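Local structure of aminotransferase class I and II (Streptococcus suis 89/1591, 3OP7) at residues R278-E283 with G349-Q354; V27-L32 with V305-F310. The protein probably transfers amino groups between amino acids and 2-oxo acids, as a pyridoxal-phosphate-dependent enzyme of the class I and II aminotransferase family. All blocks are in the same frame, centred on the assembly; numbering follows the deposited sequence.

Interaction 1 of 2, residues R278-E283 with G349-Q354. With EDO (1,2-ethanediol), chain I.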
# COMPACT_ATOMS: atom_id res chain seq x y z
N ARG A 278 -21.56 -18.34 -2.14
CA ARG A 278 -21.86 -19.71 -1.68
C ARG A 278 -22.21 -20.64 -2.84
O ARG A 278 -21.73 -21.76 -2.91
CB ARG A 278 -23.00 -19.75 -0.64
CG ARG A 278 -23.43 -21.20 -0.26
CD ARG A 278 -24.41 -21.29 0.92
NE ARG A 278 -23.81 -20.78 2.15
CZ ARG A 278 -22.94 -21.46 2.91
NH1 ARG A 278 -22.57 -22.71 2.59
NH2 ARG A 278 -22.45 -20.90 4.01
N HIS A 279 -23.06 -20.19 -3.75
CA HIS A 279 -23.42 -20.99 -4.91
C HIS A 279 -22.20 -21.33 -5.78
O HIS A 279 -22.03 -22.48 -6.21
CB HIS A 279 -24.48 -20.27 -5.77
CG HIS A 279 -25.82 -20.16 -5.12
ND1 HIS A 279 -26.59 -21.26 -4.80
CD2 HIS A 279 -26.57 -19.07 -4.79
CE1 HIS A 279 -27.74 -20.86 -4.27
NE2 HIS A 279 -27.75 -19.54 -4.27
N ILE A 280 -21.35 -20.36 -6.03
CA ILE A 280 -20.18 -20.61 -6.85
C ILE A 280 -19.23 -21.59 -6.17
O ILE A 280 -18.83 -22.59 -6.76
CB ILE A 280 -19.38 -19.30 -7.07
CG1 ILE A 280 -20.22 -18.32 -7.90
CG2 ILE A 280 -18.02 -19.63 -7.72
CD1 ILE A 280 -19.73 -16.87 -7.84
N LEU A 281 -18.90 -21.31 -4.92
CA LEU A 281 -18.08 -22.27 -4.12
C LEU A 281 -18.63 -23.70 -4.07
O LEU A 281 -17.88 -24.66 -4.36
CB LEU A 281 -17.92 -21.76 -2.69
CG LEU A 281 -16.95 -20.63 -2.50
CD1 LEU A 281 -17.14 -20.10 -1.08
CD2 LEU A 281 -15.54 -21.18 -2.71
N GLU A 282 -19.89 -23.88 -3.70
CA GLU A 282 -20.45 -25.23 -3.56
C GLU A 282 -20.54 -25.97 -4.89
O GLU A 282 -20.14 -27.11 -4.99
CB GLU A 282 -21.83 -25.18 -2.89
CG GLU A 282 -21.79 -24.57 -1.49
CD GLU A 282 -23.16 -24.55 -0.80
OE1 GLU A 282 -24.17 -24.75 -1.49
OE2 GLU A 282 -23.21 -24.33 0.43
N GLU A 283 -21.01 -25.30 -5.93
CA GLU A 283 -21.10 -25.94 -7.24
C GLU A 283 -19.73 -26.29 -7.84
O GLU A 283 -19.57 -27.37 -8.42
CB GLU A 283 -21.88 -25.03 -8.20
CG GLU A 283 -23.34 -24.93 -7.79
CD GLU A 283 -24.16 -24.00 -8.68
OE1 GLU A 283 -23.79 -23.80 -9.86
OE2 GLU A 283 -25.19 -23.48 -8.18
N GLY A 349 -7.04 -23.08 -7.72
CA GLY A 349 -8.10 -22.16 -7.35
C GLY A 349 -9.34 -22.49 -8.19
O GLY A 349 -9.33 -22.31 -9.40
N PHE A 350 -10.39 -22.97 -7.54
CA PHE A 350 -11.51 -23.54 -8.26
C PHE A 350 -12.77 -22.66 -8.38
O PHE A 350 -13.74 -23.10 -9.01
CB PHE A 350 -11.91 -24.88 -7.64
CG PHE A 350 -12.40 -24.77 -6.22
CD1 PHE A 350 -11.51 -24.84 -5.15
CD2 PHE A 350 -13.74 -24.55 -5.95
CE1 PHE A 350 -11.96 -24.68 -3.81
CE2 PHE A 350 -14.19 -24.40 -4.63
CZ PHE A 350 -13.30 -24.49 -3.56
N ALA A 351 -12.77 -21.47 -7.76
CA ALA A 351 -13.95 -20.61 -7.74
C ALA A 351 -13.90 -19.57 -8.86
O ALA A 351 -14.38 -18.42 -8.74
CB ALA A 351 -14.10 -19.95 -6.37
N CYS A 352 -13.29 -19.99 -9.96
CA CYS A 352 -13.30 -19.25 -11.21
C CYS A 352 -14.56 -19.64 -12.00
O CYS A 352 -15.41 -20.40 -11.50
CB CYS A 352 -12.04 -19.61 -12.01
SG CYS A 352 -11.89 -21.38 -12.41
N GLU A 353 -14.65 -19.14 -13.24
CA GLU A 353 -15.76 -19.49 -14.13
C GLU A 353 -15.79 -21.01 -14.27
O GLU A 353 -14.78 -21.68 -14.54
CB GLU A 353 -15.63 -18.79 -15.49
N GLN A 354 -16.97 -21.56 -14.04
CA GLN A 354 -17.14 -22.99 -13.99
C GLN A 354 -16.64 -23.68 -15.25
O GLN A 354 -16.14 -24.81 -15.19
CB GLN A 354 -18.61 -23.34 -13.74
CG GLN A 354 -18.82 -24.76 -13.35
CD GLN A 354 -20.26 -25.07 -12.97
OE1 GLN A 354 -21.02 -25.59 -13.78
NE2 GLN A 354 -20.65 -24.75 -11.73
C1 EDO I . -23.11 -17.52 4.34
O1 EDO I . -23.06 -17.68 5.75
C2 EDO I . -24.56 -17.61 3.87
O2 EDO I . -24.62 -17.60 2.44
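Leu-281 of helix 270-294 packs its CD2 against both Phe-350 and Ala-351, in the loop joining strand 345-348 to helix 354-368. CD2 lies 4.0 Å from Phe-350 CE2, the two side chains crossing at about a right angle, and 4.1 Å from Ala-351 CB. The same ring carbon, Phe-350 CE2, comes within 3.7 Å of Leu-281 O, which sits at the ring edge, near its plane. Ile-280 holds CG2 anti to its backbone N, where it meets Ala-351 CB at 4.2 Å, giving the alanine methyl two apolar neighbours on the helix. Leu-285 and Leu-288, with Leu-357 of helix 354-368, add further cover to the ring.

Toward solvent the fit is looser. Glu-283 and Gln-354 cross at about a right angle, with Gln-354 NE2 lying 3.7 Å from Glu-283 CB; NE2 bonds instead to Asn-284 OD1. On the helix surface turned from the loop, Arg-278 NH1 forms a 2.8 Å salt bridge with Glu-282 OE2, met on its anti side, nearly in the guanidinium plane but 25° out of the carboxylate plane. Arg-278 NE gives a weak bond to O2 of an ethanediol, probably from the crystallisation liquor.

The chemistry implies division of labour: the two segments meet mainly through apolar side chains, while Asn-284, whose ND2 bonds to Phe-350 O, supplies polar ties between helix and loop.

Interaction 2 of 2, residues V27-L32 with V305-F310. With SO4 (sulfate ion), chain C.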
# COMPACT_ATOMS: atom_id res chain seq x y z
N VAL A 27 -6.85 -17.72 -6.58
CA VAL A 27 -7.57 -18.29 -5.44
C VAL A 27 -8.63 -17.32 -4.89
O VAL A 27 -8.98 -17.35 -3.70
CB VAL A 27 -6.59 -18.73 -4.33
CG1 VAL A 27 -5.88 -20.04 -4.74
CG2 VAL A 27 -5.59 -17.60 -4.00
N SER A 28 -9.20 -16.51 -5.79
CA SER A 28 -10.32 -15.68 -5.44
C SER A 28 -11.63 -16.32 -5.96
O SER A 28 -11.63 -17.46 -6.46
CB SER A 28 -10.12 -14.26 -5.99
OG SER A 28 -10.92 -13.38 -5.22
N ILE A 29 -12.73 -15.61 -5.78
CA ILE A 29 -14.05 -16.08 -6.28
C ILE A 29 -14.43 -15.09 -7.38
O ILE A 29 -14.36 -13.87 -7.10
CB ILE A 29 -15.11 -16.06 -5.18
CG1 ILE A 29 -14.70 -16.98 -3.99
CG2 ILE A 29 -16.50 -16.47 -5.80
CD1 ILE A 29 -15.62 -16.91 -2.71
N SER A 30 -14.80 -15.56 -8.56
CA SER A 30 -15.19 -14.76 -9.74
C SER A 30 -15.59 -13.34 -9.36
O SER A 30 -16.61 -13.12 -8.72
CB SER A 30 -16.34 -15.38 -10.50
OG SER A 30 -15.97 -16.68 -10.97
N SER A 31 -14.78 -12.38 -9.79
CA SER A 31 -14.95 -10.98 -9.39
C SER A 31 -16.27 -10.37 -9.87
O SER A 31 -16.85 -10.78 -10.89
CB SER A 31 -13.80 -10.17 -9.98
OG SER A 31 -13.94 -10.08 -11.39
N LEU A 32 -16.72 -9.38 -9.13
CA LEU A 32 -17.90 -8.58 -9.47
C LEU A 32 -17.53 -7.45 -10.38
O LEU A 32 -16.44 -6.86 -10.24
CB LEU A 32 -18.53 -8.03 -8.19
CG LEU A 32 -19.34 -9.03 -7.34
CD1 LEU A 32 -19.54 -8.45 -5.89
CD2 LEU A 32 -20.64 -9.33 -8.03
N VAL A 305 -14.57 -25.29 2.34
CA VAL A 305 -15.46 -24.48 1.48
C VAL A 305 -14.94 -23.04 1.44
O VAL A 305 -15.64 -22.07 1.77
CB VAL A 305 -16.97 -24.59 1.88
CG1 VAL A 305 -17.87 -24.16 0.72
CG2 VAL A 305 -17.36 -26.04 2.33
N VAL A 306 -13.68 -22.94 1.02
CA VAL A 306 -13.04 -21.69 0.63
C VAL A 306 -12.36 -21.91 -0.72
O VAL A 306 -12.07 -23.04 -1.10
CB VAL A 306 -12.03 -21.17 1.71
CG1 VAL A 306 -12.76 -20.88 3.05
CG2 VAL A 306 -10.89 -22.14 1.95
N SER A 307 -12.05 -20.83 -1.40
CA SER A 307 -11.60 -20.86 -2.81
C SER A 307 -10.11 -21.21 -3.04
O SER A 307 -9.52 -20.74 -4.04
CB SER A 307 -11.92 -19.47 -3.45
OG SER A 307 -11.26 -18.36 -2.81
N THR A 308 -9.46 -21.94 -2.12
CA THR A 308 -8.11 -22.44 -2.40
C THR A 308 -8.07 -23.92 -2.04
O THR A 308 -8.80 -24.40 -1.17
CB THR A 308 -6.99 -21.65 -1.71
OG1 THR A 308 -5.69 -22.19 -2.08
CG2 THR A 308 -7.16 -21.63 -0.18
N SER A 309 -7.29 -24.67 -2.80
CA SER A 309 -7.08 -26.08 -2.49
C SER A 309 -5.65 -26.47 -2.83
O SER A 309 -4.95 -25.78 -3.59
CB SER A 309 -8.07 -27.03 -3.23
OG SER A 309 -7.83 -27.01 -4.63
N PHE A 310 -5.22 -27.59 -2.27
CA PHE A 310 -3.81 -28.01 -2.36
C PHE A 310 -3.88 -29.49 -2.64
O PHE A 310 -4.18 -30.29 -1.76
CB PHE A 310 -3.06 -27.72 -1.07
CG PHE A 310 -1.56 -27.51 -1.23
CD1 PHE A 310 -1.04 -26.73 -2.23
CD2 PHE A 310 -0.69 -28.12 -0.33
CE1 PHE A 310 0.35 -26.51 -2.32
CE2 PHE A 310 0.67 -27.94 -0.43
CZ PHE A 310 1.20 -27.10 -1.42
S SO4 C . -12.19 -13.00 -12.48
O1 SO4 C . -13.27 -13.79 -13.05
O2 SO4 C . -12.14 -13.08 -11.01
O3 SO4 C . -10.87 -13.18 -12.99
O4 SO4 C . -12.60 -11.70 -12.94
O HOH W 1 -10.46 -19.93 -6.82
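Ser-307 holds OG between its own backbone N and carbonyl carbon (chi1 60°), and Val-27 turns CG1 anti to its carbonyl carbon (chi1 -75°), beside the backbone N; the first places a hydroxyl at Val-27 O, the second a methyl against Thr-308. The hydroxyl donates a short bond of 2.6 Å from Ser-307 OG to Val-27 O, approaching from above the carbonyl plane, 52° out of it. Tyr-196 OH is a second partner of this buried carbonyl oxygen, which is thus gripped by two hydroxyls, while Thr-308 OG1 bonds to Pro-166 O.

The main chains also come close. Val-27 CA makes a CA-H...O contact of 3.4 Å with Ser-307 O, and a water lies within hydrogen-bonding distance of both Ser-28 O and Ser-307 O. The apolar side of Ser-307 is used as well: its CB rests 3.8 Å from Ile-29 CG1. Val-27 and Thr-308 lie side by side, pointing the same way, with Val-27 CG1 3.6 Å from Thr-308 CB. Farther along, Ser-31 N donates to O2 of a sulfate, probably from the crystallisation liquor, at 3.0 Å; Asn-58 ND2 of the second subunit binds the same ion.

Ile-29 O accepts from Ser-225 OG, three residues beyond Lys-222, the lysine that carries pyridoxal phosphate, a bond that probably links this loop to the surroundings of the cofactor; the Ile-29 side chain packs on Asn-277 and Ile-280 of helix 270-294, while Val-27 and Thr-308 rest on Arg-347 of strand 345-348, the antiparallel neighbour of strand 309-313.

How the interactions relate
The centres of interactions 1 and 2 lie about 7 Å apart, and the two contacts touch directly. Ser-30 N and Ala-351 O, 2.9 Å apart, form a probable hydrogen bond, and Ala-351 CB packs on Ser-28 O at 3.5 Å. Along the chain the segments alternate: 27-32, 278-283, 305-310, then 349-354. Strands 309-313 and 345-348 are neighbours in the antiparallel four-stranded sheet, so 305-310 runs into that sheet and 349-354 leaves it. Helix 270-294 supplies one side of interaction 1 and also touches segment 27-32 of interaction 2. The N-terminal loop is thus held against this helix and sheet region, more than 240 residues away in sequence.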